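Local coordinates for putative lipoprotein (Pectobacterium atrosepticum SCRI1043, PDB 3BDU), which is of unknown function but belongs to the DUF903 family of small bacterial lipoproteins and is probably held at the cell membrane by its lipid, at the interface of chains A and B. Coordinates in Å, arbitrary orientation; residue numbers count along the deposited sequence, not the author numbering. Chains: chain A/B, Putative lipoprotein.

Contact 1: the interface of chains A and B. Residues chain A 10, 30, 44, 47-50; chain B 29, 41-43, 46.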
loop_
_atom_site.group_PDB
_atom_site.type_symbol
_atom_site.label_atom_id
_atom_site.label_comp_id
_atom_site.label_asym_id
_atom_site.label_seq_id
_atom_site.Cartn_x
_atom_site.Cartn_y
_atom_site.Cartn_z
ATOM N N ASN A 10 -6.922 -16.098 -1.571
ATOM C CA ASN A 10 -7.751 -15.407 -2.539
ATOM C C ASN A 10 -7.813 -16.150 -3.866
ATOM O O ASN A 10 -8.351 -15.640 -4.846
ATOM C CB ASN A 10 -7.274 -13.962 -2.735
ATOM C CG ASN A 10 -7.808 -13.029 -1.658
ATOM O OD1 ASN A 10 -8.991 -13.087 -1.301
ATOM N ND2 ASN A 10 -6.950 -12.157 -1.143
ATOM N N ILE A 30 3.234 -13.644 5.344
ATOM C CA ILE A 30 2.687 -14.399 6.467
ATOM C C ILE A 30 3.401 -15.741 6.522
ATOM O O ILE A 30 3.407 -16.487 5.550
ATOM C CB ILE A 30 1.177 -14.616 6.301
ATOM C CG1 ILE A 30 0.463 -13.267 6.397
ATOM C CG2 ILE A 30 0.658 -15.582 7.367
ATOM C CD1 ILE A 30 -1.016 -13.355 6.138
ATOM N N ARG A 44 0.711 -11.696 2.039
ATOM C CA ARG A 44 -0.449 -11.250 2.814
ATOM C C ARG A 44 -1.638 -10.925 1.915
ATOM O O ARG A 44 -2.788 -11.057 2.328
ATOM C CB ARG A 44 -0.107 -9.993 3.631
ATOM C CG ARG A 44 1.017 -10.155 4.642
ATOM C CD ARG A 44 1.418 -8.797 5.225
ATOM N NE ARG A 44 0.278 -8.104 5.818
ATOM C CZ ARG A 44 0.343 -6.905 6.385
ATOM N NH1 ARG A 44 1.500 -6.257 6.433
ATOM N NH2 ARG A 44 -0.751 -6.357 6.907
ATOM N N VAL A 47 -4.097 -13.824 1.320
ATOM C CA VAL A 47 -4.785 -14.414 2.463
ATOM C C VAL A 47 -6.060 -13.624 2.726
ATOM O O VAL A 47 -6.021 -12.466 3.163
ATOM C CB VAL A 47 -3.900 -14.420 3.734
ATOM C CG1 VAL A 47 -4.672 -15.035 4.898
ATOM C CG2 VAL A 47 -2.623 -15.219 3.478
ATOM N N LYS A 48 -7.194 -14.261 2.450
ATOM C CA LYS A 48 -8.495 -13.633 2.630
ATOM C C LYS A 48 -9.003 -13.718 4.064
ATOM O O LYS A 48 -9.405 -12.713 4.649
ATOM C CB LYS A 48 -9.510 -14.287 1.686
ATOM C CG LYS A 48 -10.899 -13.684 1.741
ATOM C CD LYS A 48 -11.812 -14.334 0.714
ATOM C CE LYS A 48 -13.160 -13.624 0.645
ATOM N NZ LYS A 48 -14.088 -14.272 -0.327
ATOM N N GLU A 49 -8.998 -14.925 4.618
ATOM C CA GLU A 49 -9.481 -15.147 5.976
ATOM C C GLU A 49 -8.691 -16.256 6.645
ATOM O O GLU A 49 -7.970 -17.011 5.988
ATOM C CB GLU A 49 -10.955 -15.556 5.960
ATOM C CG GLU A 49 -11.861 -14.648 5.167
ATOM C CD GLU A 49 -13.266 -15.208 5.060
ATOM O OE1 GLU A 49 -14.028 -15.109 6.043
ATOM O OE2 GLU A 49 -13.600 -15.761 3.991
HETATM N N MSE A 50 -8.867 -16.371 7.953
HETATM C CA MSE A 50 -8.173 -17.383 8.725
HETATM C C MSE A 50 -9.060 -17.827 9.880
HETATM O O MSE A 50 -9.533 -17.004 10.657
HETATM C CB MSE A 50 -6.870 -16.797 9.251
HETATM C CG MSE A 50 -5.914 -17.795 9.836
HETATM SE SE MSE A 50 -4.285 -16.879 10.299
HETATM C CE MSE A 50 -3.588 -16.612 8.524
HETATM N N MSE B 29 -4.238 -8.579 10.367
HETATM C CA MSE B 29 -5.623 -8.804 9.965
HETATM C C MSE B 29 -6.605 -8.483 11.086
HETATM O O MSE B 29 -6.227 -8.397 12.258
HETATM C CB MSE B 29 -5.799 -10.263 9.528
HETATM C CG MSE B 29 -4.898 -10.666 8.361
HETATM SE SE MSE B 29 -5.010 -12.564 7.953
HETATM C CE MSE B 29 -6.805 -12.620 7.255
ATOM N N GLN B 41 -10.270 -14.428 11.616
ATOM C CA GLN B 41 -9.472 -13.290 11.206
ATOM C C GLN B 41 -9.750 -13.060 9.734
ATOM O O GLN B 41 -9.876 -14.014 8.966
ATOM C CB GLN B 41 -7.988 -13.535 11.451
ATOM C CG GLN B 41 -7.669 -13.562 12.939
ATOM C CD GLN B 41 -6.288 -13.046 13.255
ATOM O OE1 GLN B 41 -5.713 -12.258 12.498
ATOM N NE2 GLN B 41 -5.754 -13.466 14.394
ATOM N N ILE B 42 -9.865 -11.796 9.349
ATOM C CA ILE B 42 -10.144 -11.451 7.967
ATOM C C ILE B 42 -9.230 -10.319 7.506
ATOM O O ILE B 42 -8.924 -9.406 8.264
ATOM C CB ILE B 42 -11.626 -11.043 7.791
ATOM C CG1 ILE B 42 -11.891 -10.621 6.345
ATOM C CG2 ILE B 42 -11.979 -9.904 8.741
ATOM C CD1 ILE B 42 -13.387 -10.428 6.030
ATOM N N ASN B 43 -8.777 -10.409 6.264
ATOM C CA ASN B 43 -7.901 -9.400 5.680
ATOM C C ASN B 43 -8.601 -8.035 5.727
ATOM O O ASN B 43 -9.770 -7.921 5.349
ATOM C CB ASN B 43 -7.590 -9.787 4.235
ATOM C CG ASN B 43 -6.475 -8.956 3.634
ATOM O OD1 ASN B 43 -6.506 -7.732 3.676
ATOM N ND2 ASN B 43 -5.488 -9.626 3.064
ATOM N N ASN B 46 -10.495 -6.866 2.816
ATOM C CA ASN B 46 -11.740 -7.557 2.483
ATOM C C ASN B 46 -12.924 -7.036 3.297
ATOM O O ASN B 46 -14.051 -7.503 3.132
ATOM C CB ASN B 46 -11.587 -9.064 2.710
ATOM C CG ASN B 46 -10.830 -9.749 1.589
ATOM O OD1 ASN B 46 -11.404 -10.078 0.548
ATOM N ND2 ASN B 46 -9.534 -9.956 1.788
HETATM O O HOH W 1 -7.613 -9.720 0.016
#
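Selenomethionine B:Met29 forms the apolar centre of this antiparallel beta-sheet junction between two DUF903 subunits, soluble parts lacking the N-terminal signal and lipid attachment region. Strand 47-52 of chain A here pairs with strand 39-42 of chain B. The B:Met29 side chain crosses that of A:Val47 at about a right angle, with SE 3.9 Å from CG1 of A:Val47, the methyl anti to the backbone N (chi1 179°). Bent at its last torsion (chi3 69°), B:Met29 lays its CE methyl against the A:Lys48-A:Glu49 backbone; a flexible unbranched chain, here a selenoether in place of methionine's thioether, can follow that backbone. Farther along, the CB atoms of A:Met50 and B:Gln41 lie opposite each other across the paired strands at 4.1 Å, while A:Glu49 and B:Ile42 run side by side, pointing the same way.

The backbones of A:Met50 and B:Gln41 exchange hydrogen bonds, from N of each to O of the other, both 2.8 Å and in the carbonyl plane. The backbone N of B:Asn43 donates to O of A:Lys48 at 2.9 Å, nearly straight but from above the carbonyl plane. Asparagine suits this strand end because its carboxamide continues the ladder: CG anti to the backbone N (chi1 -169°) and the turn about chi2 bring ND2 to O of A:Val47 at 2.9 Å, with that oxygen in the amide plane. At the rim, the extended A:Lys48 chain crosses the B:Asn46 amide, whose ND2 shares a water with ND2 of A:Asn10.

Contact 2: the interface of chains A and B. Residues chain A 50-53; chain B 38-40.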
loop_
_atom_site.group_PDB
_atom_site.type_symbol
_atom_site.label_atom_id
_atom_site.label_comp_id
_atom_site.label_asym_id
_atom_site.label_seq_id
_atom_site.Cartn_x
_atom_site.Cartn_y
_atom_site.Cartn_z
HETATM N N MSE A 50 -8.867 -16.371 7.953
HETATM C CA MSE A 50 -8.173 -17.383 8.725
HETATM C C MSE A 50 -9.060 -17.827 9.880
HETATM O O MSE A 50 -9.533 -17.004 10.657
HETATM C CB MSE A 50 -6.870 -16.797 9.251
HETATM C CG MSE A 50 -5.914 -17.795 9.836
HETATM SE SE MSE A 50 -4.285 -16.879 10.299
HETATM C CE MSE A 50 -3.588 -16.612 8.524
ATOM N N ALA A 51 -9.279 -19.131 9.989
ATOM C CA ALA A 51 -10.120 -19.674 11.046
ATOM C C ALA A 51 -9.317 -20.534 12.017
ATOM O O ALA A 51 -8.496 -21.352 11.602
ATOM C CB ALA A 51 -11.252 -20.494 10.428
ATOM N N LYS A 52 -9.550 -20.332 13.309
ATOM C CA LYS A 52 -8.859 -21.095 14.339
ATOM C C LYS A 52 -9.625 -22.393 14.594
ATOM O O LYS A 52 -10.769 -22.368 15.046
ATOM C CB LYS A 52 -8.773 -20.278 15.631
ATOM C CG LYS A 52 -7.991 -20.958 16.743
ATOM C CD LYS A 52 -8.035 -20.127 18.019
ATOM C CE LYS A 52 -7.230 -20.769 19.134
ATOM N NZ LYS A 52 -5.787 -20.844 18.798
ATOM N N GLY A 53 -8.986 -23.521 14.295
ATOM C CA GLY A 53 -9.616 -24.818 14.481
ATOM C C GLY A 53 -9.311 -25.738 13.310
ATOM O O GLY A 53 -8.438 -25.434 12.495
ATOM N N GLN B 38 -16.177 -19.183 17.493
ATOM C CA GLN B 38 -14.886 -19.492 16.880
ATOM C C GLN B 38 -14.098 -18.229 16.553
ATOM O O GLN B 38 -14.651 -17.247 16.056
ATOM C CB GLN B 38 -15.067 -20.312 15.599
ATOM C CG GLN B 38 -13.738 -20.780 15.010
ATOM C CD GLN B 38 -13.890 -21.583 13.729
ATOM O OE1 GLN B 38 -12.929 -22.175 13.245
ATOM N NE2 GLN B 38 -15.096 -21.599 13.172
ATOM N N GLN B 39 -12.801 -18.260 16.831
ATOM C CA GLN B 39 -11.950 -17.112 16.558
ATOM C C GLN B 39 -11.609 -17.054 15.078
ATOM O O GLN B 39 -11.059 -18.000 14.511
ATOM C CB GLN B 39 -10.688 -17.177 17.421
ATOM C CG GLN B 39 -11.007 -17.069 18.903
ATOM C CD GLN B 39 -9.778 -17.078 19.790
ATOM O OE1 GLN B 39 -9.889 -17.063 21.018
ATOM N NE2 GLN B 39 -8.601 -17.100 19.177
ATOM N N GLN B 40 -11.960 -15.930 14.462
ATOM C CA GLN B 40 -11.744 -15.706 13.039
ATOM C C GLN B 40 -10.879 -14.477 12.793
ATOM O O GLN B 40 -10.767 -13.604 13.644
ATOM C CB GLN B 40 -13.093 -15.476 12.344
ATOM C CG GLN B 40 -14.156 -16.520 12.645
ATOM C CD GLN B 40 -13.987 -17.756 11.800
ATOM O OE1 GLN B 40 -12.920 -17.985 11.232
ATOM N NE2 GLN B 40 -15.033 -18.571 11.720
HETATM O O HOH W 2 -11.657 -20.764 17.629
#
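Three glutamine carboxamides, those of B:Gln38, B:Gln39 and B:Gln40, line this end of the antiparallel intersubunit beta sheet of the DUF903 protein. CD of A:Lys52 lies against one face of the B:Gln39 amide at its nitrogen end, 3.3 Å from NE2. The two chains lie side by side, pointing the same way. A:Lys52 is extended, with CG anti to the backbone N (chi1 -176°), and turns at its last torsion (chi4 64°); a long side chain can thus set methylenes against the amide nitrogen while its terminal amino group, NZ, turns away.

The B:Gln38 amide meets A:Lys52 through its tip: the extended chain brings OE1 of B:Gln38 to 2.8 Å from the backbone O of A:Lys52. As modelled, both atoms can only accept, so the contact is repulsive; turning the amide over would offer an N-H instead, a plausible alternative. B:Gln40 bends at its second torsion (chi2 -81°), bringing the oxygen end of its amide beside the small methyl of A:Ala51, whose CB is 4.1 Å from CD of B:Gln40.

Between the backbones, N of A:Lys52 donates to O of B:Gln39 at 3.0 Å, nearly along the C=O axis. A water takes up the neighbouring position, 2.9 Å from N of B:Gln39 and 3.2 Å from O of A:Lys52, so the return link of this residue pair runs through the water, the strands having splayed apart here.

Contact 1 and contact 2 are successive stretches of one strand pairing, with the centres of their C-alpha atoms about 11 Å apart. Both use strand 47-52 of chain A and strand 39-42 of chain B, and A:Met50 belongs to both. Contact 1 adds apolar packing and an asparagine-rich rim, whereas contact 2 is mostly polar and carries the pairing towards the end of chain A. Because the two subunits contribute different strands, the junction is not an exact two-fold and could repeat from copy to copy. That would suit the seven-copy deposited assembly, although the structure alone does not show that this is the biological oligomer.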